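Local atomic coordinates of serine protease inhibitor 4, isoform B (PDB entry 4P0F), a protein that probably inhibits serine-type and cysteine-type endopeptidases as a member of the serpin family, and is captured here in its cleaved form. Residues L230-V235 with I322-E327; P272-E277 with H358-V363. All coordinates share one frame; numbering follows the deposited sequence.

Contact 1: L230-V235 with I322-E327; sequences LSMLIV and IEVNEE
Met-232 and Val-324 are the residues whose CA atoms come nearest, 10.0 Å from Met-232 CA to Val-324 CA, in two backbones that do not pair, so everything that joins them is side chain. The arrangement illustrates how layers meet in the serpin fold: strand 230-237 belongs to the sheet conventionally named B, strand 311-324 to the large sheet A, and a long, flexible residue spans the gap. Met-232 runs out from its strand fully extended through its first two torsions and then bends at the thioether (chi3 -67°), which delivers its terminal methyl to the opposite layer. There CE of Met-232 meets CG2 of Val-324, the methyl that lies beside the backbone N, at 3.6 Å. Ile-322, two residues earlier on the same strand, adds a looser touch, its CD1 standing 4.3 Å from CE of Met-232. A single methyl thus sits against two branched side chains, all three residues being buried, with 90 Å² of surface hidden in total. Thr-329, on the strand 328-341 that follows, touches all three of them; that strand runs antiparallel to 311-324 and corresponds to the N-terminal part of the reactive-centre loop, inserted into sheet A as in cleaved serpins generally.

Beyond Val-324 the chain leaves its strand through Asn-325, which forms an Asx turn at the entry to the inserted strand. The amide oxygen also accepts from the backbone N of Gly-328, while Glu-326 hydrogen-bonds Thr-184. In the turn itself, Glu-327 N donates to Asn-325 OD1 at 3.1 Å, a bent bond (137° at the hydrogen) whose donor stands 58° out of the plane of the side-chain carbonyl.

Contact 2: P272-E277 with H358-V363; sequences PRFKAE and HPFTYV
Phe-274, Phe-360 and Tyr-362 all carry CG between the backbone N and the carbonyl carbon (chi1 77° for Phe-274, 62° for Tyr-362), a rotamer that swings the three rings into the gap between the sheet A part of strand 263-281 (from about Phe-274 on) and strand 360-366 of sheet B in the serpin fold. Phe-274 takes the middle. Phe-274 CE1 comes to the edge of the Phe-360 ring, near that ring's plane, 4.1 Å from CZ of Phe-360. On its Tyr-362 flank, Phe-274 CZ lies 4.0 Å from CE2 of Tyr-362; these two rings meet obliquely, planes at 56° and centroids 5.7 Å apart. Pro-272 extends the cluster, its CD reaching CE2 of Phe-360 at 4.1 Å. Backbone oxygens lie at the ring edges: Pro-272 O is in the plane of the Phe-274 ring, 3.4 Å from CD1 of Phe-274, and His-358 O stands likewise at Phe-360, consistent with weak CH...O contacts. Ile-234 and Val-377 also touch Phe-360. No hydrogen bond crosses between the segments, and the 172 Å² buried between them, met through ring and proline carbons, implies an association by hydrophobic burial and fit rather than by directional bonds.

The two contacts are neighbouring stitches between the same pair of layers, their centres 8 Å apart. Within each layer backbone hydrogen bonds join the contacts: Leu-233 N of contact 1 to Val-363 O of contact 2, 2.8 Å, in sheet B, and Val-324 N to Phe-274 O, 2.8 Å, in sheet A. Between layers, Ile-322 touches Tyr-362, so the methionine and aromatic clusters run into one another. Their segments alternate along the chain, each sheet receiving one strand from each contact. Contact 1 borders the inserted strand 328-341, and a salt bridge from Arg-273 NH1 of contact 2 to Glu-326 OE2 of contact 1 reaches the turn leading into it.

Contact 1: L230-V235 with I322-E327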
# COMPACT_ATOMS: atom_id res chain seq x y z
N LEU A 230 -7.88 -5.31 13.07
CA LEU A 230 -6.58 -5.02 12.47
C LEU A 230 -5.45 -5.41 13.41
O LEU A 230 -5.60 -5.31 14.62
CB LEU A 230 -6.48 -3.54 12.13
CG LEU A 230 -7.49 -3.07 11.08
CD1 LEU A 230 -7.71 -1.58 11.16
CD2 LEU A 230 -6.99 -3.48 9.71
N SER A 231 -4.33 -5.83 12.84
CA SER A 231 -3.14 -6.14 13.61
C SER A 231 -1.88 -5.89 12.77
O SER A 231 -1.94 -5.83 11.54
CB SER A 231 -3.15 -7.59 14.12
OG SER A 231 -2.97 -8.53 13.08
N MET A 232 -0.75 -5.75 13.47
CA MET A 232 0.55 -5.66 12.84
C MET A 232 1.25 -6.99 12.97
O MET A 232 1.59 -7.43 14.07
CB MET A 232 1.42 -4.56 13.46
CG MET A 232 2.80 -4.44 12.80
SD MET A 232 3.83 -3.09 13.43
CE MET A 232 2.92 -1.67 12.90
N LEU A 233 1.48 -7.62 11.83
CA LEU A 233 2.22 -8.86 11.74
C LEU A 233 3.68 -8.55 11.51
O LEU A 233 4.01 -7.79 10.61
CB LEU A 233 1.68 -9.71 10.58
CG LEU A 233 2.44 -11.00 10.27
CD1 LEU A 233 2.20 -12.04 11.35
CD2 LEU A 233 2.01 -11.50 8.90
N ILE A 234 4.54 -9.12 12.36
CA ILE A 234 5.98 -8.98 12.21
C ILE A 234 6.55 -10.35 11.88
O ILE A 234 6.26 -11.31 12.59
CB ILE A 234 6.64 -8.43 13.50
CG1 ILE A 234 6.01 -7.10 13.90
CG2 ILE A 234 8.13 -8.26 13.31
CD1 ILE A 234 6.23 -6.73 15.33
N VAL A 235 7.33 -10.45 10.81
CA VAL A 235 8.01 -11.69 10.47
C VAL A 235 9.50 -11.45 10.55
O VAL A 235 10.05 -10.63 9.83
CB VAL A 235 7.61 -12.22 9.08
CG1 VAL A 235 8.09 -13.65 8.93
CG2 VAL A 235 6.11 -12.13 8.89
N ILE A 322 4.76 5.49 7.69
CA ILE A 322 4.34 4.75 8.87
C ILE A 322 5.17 5.21 10.07
O ILE A 322 6.35 5.53 9.94
CB ILE A 322 4.47 3.22 8.67
CG1 ILE A 322 3.89 2.46 9.87
CG2 ILE A 322 5.92 2.82 8.44
CD1 ILE A 322 3.60 0.98 9.57
N GLU A 323 4.52 5.30 11.23
CA GLU A 323 5.21 5.53 12.50
C GLU A 323 4.68 4.51 13.49
O GLU A 323 3.47 4.30 13.58
CB GLU A 323 4.99 6.95 13.03
CG GLU A 323 3.57 7.25 13.50
CD GLU A 323 3.28 6.78 14.93
OE1 GLU A 323 4.23 6.43 15.66
OE2 GLU A 323 2.09 6.74 15.31
N VAL A 324 5.60 3.87 14.20
CA VAL A 324 5.28 2.86 15.19
C VAL A 324 5.88 3.28 16.53
O VAL A 324 7.08 3.49 16.62
CB VAL A 324 5.84 1.49 14.78
CG1 VAL A 324 5.57 0.43 15.87
CG2 VAL A 324 5.24 1.06 13.46
N ASN A 325 5.04 3.43 17.55
CA ASN A 325 5.52 3.84 18.88
C ASN A 325 4.76 3.14 19.99
O ASN A 325 4.08 2.15 19.77
CB ASN A 325 5.43 5.37 19.03
CG ASN A 325 4.00 5.89 19.04
OD1 ASN A 325 3.04 5.14 19.09
ND2 ASN A 325 3.87 7.22 18.99
N GLU A 326 4.89 3.65 21.21
CA GLU A 326 4.39 2.93 22.36
C GLU A 326 2.87 2.87 22.40
O GLU A 326 2.31 1.95 23.00
CB GLU A 326 4.92 3.57 23.65
CG GLU A 326 6.42 3.37 23.90
CD GLU A 326 7.31 4.41 23.24
OE1 GLU A 326 6.82 5.19 22.39
OE2 GLU A 326 8.51 4.45 23.59
N GLU A 327 2.22 3.85 21.79
CA GLU A 327 0.77 3.95 21.83
C GLU A 327 0.08 3.15 20.72
O GLU A 327 -1.04 2.68 20.90
CB GLU A 327 0.33 5.43 21.72
CG GLU A 327 0.62 6.26 22.97
CD GLU A 327 2.10 6.47 23.24
OE1 GLU A 327 2.86 6.72 22.28
OE2 GLU A 327 2.51 6.40 24.42

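Contact 2: P272-E277 with H358-V363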
# COMPACT_ATOMS: atom_id res chain seq x y z
N PRO A 272 11.56 -1.91 17.82
CA PRO A 272 12.03 -0.53 17.69
C PRO A 272 10.88 0.46 17.55
O PRO A 272 9.85 0.15 16.94
CB PRO A 272 12.86 -0.54 16.40
CG PRO A 272 13.08 -1.99 16.06
CD PRO A 272 11.94 -2.74 16.66
N ARG A 273 11.06 1.63 18.15
CA ARG A 273 10.21 2.77 17.89
C ARG A 273 10.73 3.41 16.61
O ARG A 273 11.79 4.04 16.61
CB ARG A 273 10.25 3.75 19.08
CG ARG A 273 9.27 4.92 19.00
CD ARG A 273 9.28 5.76 20.30
NE ARG A 273 10.54 6.48 20.47
CZ ARG A 273 11.12 6.74 21.63
NH1 ARG A 273 10.60 6.33 22.79
NH2 ARG A 273 12.26 7.41 21.63
N PHE A 274 10.02 3.22 15.50
CA PHE A 274 10.56 3.62 14.20
C PHE A 274 9.54 4.29 13.31
O PHE A 274 8.33 4.21 13.55
CB PHE A 274 11.16 2.40 13.48
CG PHE A 274 10.14 1.47 12.86
CD1 PHE A 274 9.57 0.44 13.59
CD2 PHE A 274 9.77 1.61 11.53
CE1 PHE A 274 8.65 -0.43 13.02
CE2 PHE A 274 8.85 0.76 10.95
CZ PHE A 274 8.28 -0.26 11.69
N LYS A 275 10.04 4.98 12.30
CA LYS A 275 9.17 5.55 11.28
C LYS A 275 9.84 5.33 9.93
O LYS A 275 11.06 5.14 9.86
CB LYS A 275 8.90 7.03 11.54
CG LYS A 275 10.04 7.96 11.22
CD LYS A 275 9.64 9.41 11.53
CE LYS A 275 10.78 10.37 11.26
NZ LYS A 275 10.51 11.73 11.81
N ALA A 276 9.04 5.31 8.88
CA ALA A 276 9.58 5.16 7.54
C ALA A 276 8.70 5.91 6.55
O ALA A 276 7.50 6.05 6.76
CB ALA A 276 9.69 3.68 7.17
N GLU A 277 9.32 6.42 5.49
CA GLU A 277 8.61 7.09 4.41
C GLU A 277 9.19 6.56 3.12
O GLU A 277 10.40 6.37 3.02
CB GLU A 277 8.77 8.61 4.48
CG GLU A 277 8.77 9.17 5.89
CD GLU A 277 8.74 10.69 5.91
OE1 GLU A 277 8.34 11.29 4.89
OE2 GLU A 277 9.12 11.28 6.94
N HIS A 358 17.00 -6.83 14.46
CA HIS A 358 17.71 -6.95 13.20
C HIS A 358 16.63 -6.92 12.12
O HIS A 358 15.44 -6.90 12.46
CB HIS A 358 18.58 -8.21 13.17
CG HIS A 358 17.83 -9.50 13.33
ND1 HIS A 358 17.81 -10.21 14.51
CD2 HIS A 358 17.11 -10.22 12.44
CE1 HIS A 358 17.09 -11.31 14.35
NE2 HIS A 358 16.66 -11.34 13.10
N PRO A 359 17.01 -6.87 10.83
CA PRO A 359 16.00 -6.57 9.81
C PRO A 359 14.81 -7.53 9.76
O PRO A 359 14.97 -8.75 9.91
CB PRO A 359 16.80 -6.63 8.51
CG PRO A 359 18.16 -6.16 8.92
CD PRO A 359 18.37 -6.80 10.27
N PHE A 360 13.62 -6.95 9.56
CA PHE A 360 12.38 -7.71 9.56
C PHE A 360 11.38 -7.14 8.58
O PHE A 360 11.56 -6.03 8.05
CB PHE A 360 11.77 -7.77 10.97
CG PHE A 360 11.42 -6.42 11.57
CD1 PHE A 360 10.17 -5.85 11.35
CD2 PHE A 360 12.33 -5.75 12.37
CE1 PHE A 360 9.86 -4.62 11.92
CE2 PHE A 360 12.02 -4.53 12.93
CZ PHE A 360 10.78 -3.97 12.70
N THR A 361 10.35 -7.92 8.28
CA THR A 361 9.27 -7.47 7.43
C THR A 361 8.00 -7.40 8.28
O THR A 361 7.90 -8.04 9.33
CB THR A 361 9.09 -8.38 6.18
OG1 THR A 361 8.03 -7.87 5.36
CG2 THR A 361 8.77 -9.77 6.58
N TYR A 362 7.07 -6.55 7.86
CA TYR A 362 5.84 -6.36 8.62
C TYR A 362 4.68 -6.09 7.68
O TYR A 362 4.85 -5.62 6.55
CB TYR A 362 6.00 -5.22 9.65
CG TYR A 362 6.28 -3.88 9.02
CD1 TYR A 362 5.23 -3.09 8.56
CD2 TYR A 362 7.57 -3.42 8.85
CE1 TYR A 362 5.47 -1.87 7.97
CE2 TYR A 362 7.82 -2.19 8.25
CZ TYR A 362 6.77 -1.43 7.81
OH TYR A 362 7.01 -0.21 7.21
N VAL A 363 3.49 -6.41 8.16
CA VAL A 363 2.24 -6.25 7.43
C VAL A 363 1.17 -5.75 8.37
O VAL A 363 1.01 -6.27 9.47
CB VAL A 363 1.77 -7.58 6.80
CG1 VAL A 363 0.63 -7.32 5.80
CG2 VAL A 363 2.92 -8.29 6.12